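Local atomic coordinates of alkaline serine protease (Pseudoalteromonas sp., PDB entry 1Y9Z), a protein that probably hydrolyses peptide bonds as a cold-adapted, subtilisin-like alkaline serine protease. Residues Gln58-Asn63 / Lys97-Glu101. Residues are numbered along the deposited sequence.
Sequences QPGNNN and KVFNE. With PMS (phenylmethanesulfonic acid), chain H.
A turn without regular structure can be fixed to a strand end by a few polar side chains, as 58-63 and 97-101 illustrate. G60 (phi/psi 97/-160) and N62 (51/48) bend the loop, and the backbones come closest at N63 and E101, CA to CA 4.8 Å. K97, all-trans, reaches across so that its NZ donates to Q58 O at 2.8 Å. F99 O accepts from N63 ND2 (3.1 Å); the same ND2 also donates to P59 O (2.9 Å), so the t rotamer of N63 ties loop to strand. The F99 ring leads away from the loop, its CZ 3.6 Å from PMS C4. N100 points away, its ND2 bonded to G52 O. E101, fully extended, takes N62 ND2 on OE1 (2.9 Å), while its OE2 accepts from two waters, one held by N61 N and the other by N61 ND2. Loop and strand end thus meet beside the pocket holding phenylmethanesulfonic acid, probably part of the substrate cleft as in other subtilisins, in the subtilisin-like alpha/beta domain.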
loop_
_atom_site.group_PDB
_atom_site.type_symbol
_atom_site.label_atom_id
_atom_site.label_comp_id
_atom_site.label_asym_id
_atom_site.label_seq_id
_atom_site.Cartn_x
_atom_site.Cartn_y
_atom_site.Cartn_z
ATOM N N GLN A 58 -9.110 3.869 18.602
ATOM C CA GLN A 58 -7.807 4.060 19.234
ATOM C C GLN A 58 -6.958 2.824 18.963
ATOM O O GLN A 58 -7.020 1.840 19.699
ATOM C CB GLN A 58 -7.971 4.272 20.743
ATOM C CG GLN A 58 -8.579 5.621 21.099
ATOM C CD GLN A 58 -8.943 5.749 22.567
ATOM O OE1 GLN A 58 -9.253 6.843 23.043
ATOM N NE2 GLN A 58 -8.921 4.635 23.288
ATOM N N PRO A 59 -6.144 2.858 17.898
ATOM C CA PRO A 59 -5.306 1.698 17.579
ATOM C C PRO A 59 -4.314 1.295 18.663
ATOM O O PRO A 59 -4.001 0.113 18.821
ATOM C CB PRO A 59 -4.604 2.124 16.291
ATOM C CG PRO A 59 -4.536 3.619 16.415
ATOM C CD PRO A 59 -5.906 3.957 16.947
ATOM N N GLY A 60 -3.830 2.276 19.415
ATOM C CA GLY A 60 -2.847 1.988 20.441
ATOM C C GLY A 60 -1.479 2.274 19.850
ATOM O O GLY A 60 -1.370 2.993 18.857
ATOM N N ASN A 61 -0.436 1.706 20.441
ATOM C CA ASN A 61 0.921 1.930 19.955
ATOM C C ASN A 61 1.397 0.842 19.002
ATOM O O ASN A 61 1.148 -0.342 19.224
ATOM C CB ASN A 61 1.895 2.018 21.134
ATOM C CG ASN A 61 1.470 3.035 22.171
ATOM O OD1 ASN A 61 1.216 4.196 21.853
ATOM N ND2 ASN A 61 1.396 2.602 23.426
ATOM N N ASN A 62 2.076 1.257 17.936
ATOM C CA ASN A 62 2.625 0.330 16.951
ATOM C C ASN A 62 1.581 -0.667 16.467
ATOM O O ASN A 62 1.829 -1.873 16.401
ATOM C CB ASN A 62 3.813 -0.405 17.572
ATOM C CG ASN A 62 4.742 0.536 18.319
ATOM O OD1 ASN A 62 5.315 1.453 17.733
ATOM N ND2 ASN A 62 4.884 0.321 19.623
ATOM N N ASN A 63 0.410 -0.146 16.118
ATOM C CA ASN A 63 -0.703 -0.962 15.645
ATOM C C ASN A 63 -1.433 -0.123 14.598
ATOM O O ASN A 63 -2.658 -0.048 14.591
ATOM C CB ASN A 63 -1.619 -1.278 16.834
ATOM C CG ASN A 63 -2.646 -2.344 16.521
ATOM O OD1 ASN A 63 -2.364 -3.302 15.806
ATOM N ND2 ASN A 63 -3.840 -2.196 17.084
ATOM N N LYS A 97 -12.250 -3.718 15.025
ATOM C CA LYS A 97 -10.856 -3.897 15.416
ATOM C C LYS A 97 -10.603 -5.293 15.977
ATOM O O LYS A 97 -11.036 -5.614 17.085
ATOM C CB LYS A 97 -10.492 -2.833 16.459
ATOM C CG LYS A 97 -9.043 -2.834 16.909
ATOM C CD LYS A 97 -8.841 -1.784 17.991
ATOM C CE LYS A 97 -7.449 -1.826 18.587
ATOM N NZ LYS A 97 -7.349 -0.895 19.750
ATOM N N VAL A 98 -9.895 -6.118 15.210
ATOM C CA VAL A 98 -9.591 -7.480 15.639
ATOM C C VAL A 98 -8.144 -7.644 16.098
ATOM O O VAL A 98 -7.799 -8.649 16.719
ATOM C CB VAL A 98 -9.871 -8.505 14.509
ATOM C CG1 VAL A 98 -11.350 -8.485 14.146
ATOM C CG2 VAL A 98 -9.013 -8.193 13.288
ATOM N N PHE A 99 -7.301 -6.657 15.800
ATOM C CA PHE A 99 -5.894 -6.717 16.186
ATOM C C PHE A 99 -5.456 -5.673 17.199
ATOM O O PHE A 99 -5.839 -4.503 17.113
ATOM C CB PHE A 99 -4.977 -6.546 14.969
ATOM C CG PHE A 99 -5.099 -7.627 13.940
ATOM C CD1 PHE A 99 -5.653 -7.352 12.696
ATOM C CD2 PHE A 99 -4.633 -8.911 14.198
ATOM C CE1 PHE A 99 -5.739 -8.341 11.718
ATOM C CE2 PHE A 99 -4.716 -9.907 13.228
ATOM C CZ PHE A 99 -5.270 -9.619 11.986
ATOM N N ASN A 100 -4.642 -6.113 18.155
ATOM C CA ASN A 100 -4.047 -5.224 19.142
ATOM C C ASN A 100 -2.582 -5.222 18.725
ATOM O O ASN A 100 -2.190 -5.968 17.825
ATOM C CB ASN A 100 -4.157 -5.781 20.564
ATOM C CG ASN A 100 -5.568 -5.732 21.108
ATOM O OD1 ASN A 100 -6.258 -4.719 20.990
ATOM N ND2 ASN A 100 -5.999 -6.825 21.726
ATOM N N GLU A 101 -1.774 -4.393 19.371
ATOM C CA GLU A 101 -0.355 -4.328 19.054
ATOM C C GLU A 101 0.277 -5.719 19.127
ATOM O O GLU A 101 1.109 -6.077 18.296
ATOM C CB GLU A 101 0.346 -3.387 20.035
ATOM C CG GLU A 101 1.843 -3.253 19.821
ATOM C CD GLU A 101 2.499 -2.358 20.855
ATOM O OE1 GLU A 101 3.709 -2.082 20.718
ATOM O OE2 GLU A 101 1.808 -1.933 21.807
HETATM C C PMS H . -0.693 -8.694 6.073
HETATM S S PMS H . -1.718 -8.511 4.593
HETATM C C1 PMS H . -1.456 -9.274 7.291
HETATM C C2 PMS H . -1.464 -10.705 7.470
HETATM C C3 PMS H . -2.155 -11.282 8.582
HETATM C C4 PMS H . -2.829 -10.383 9.497
HETATM C C5 PMS H . -2.826 -8.977 9.327
HETATM C C6 PMS H . -2.149 -8.355 8.231
HETATM O O2S PMS H . -2.650 -9.633 4.562
HETATM O O1S PMS H . -0.882 -8.526 3.416
HETATM O O HOH W 1 -0.813 -0.679 21.964
HETATM O O HOH W 2 1.943 -0.215 24.106
#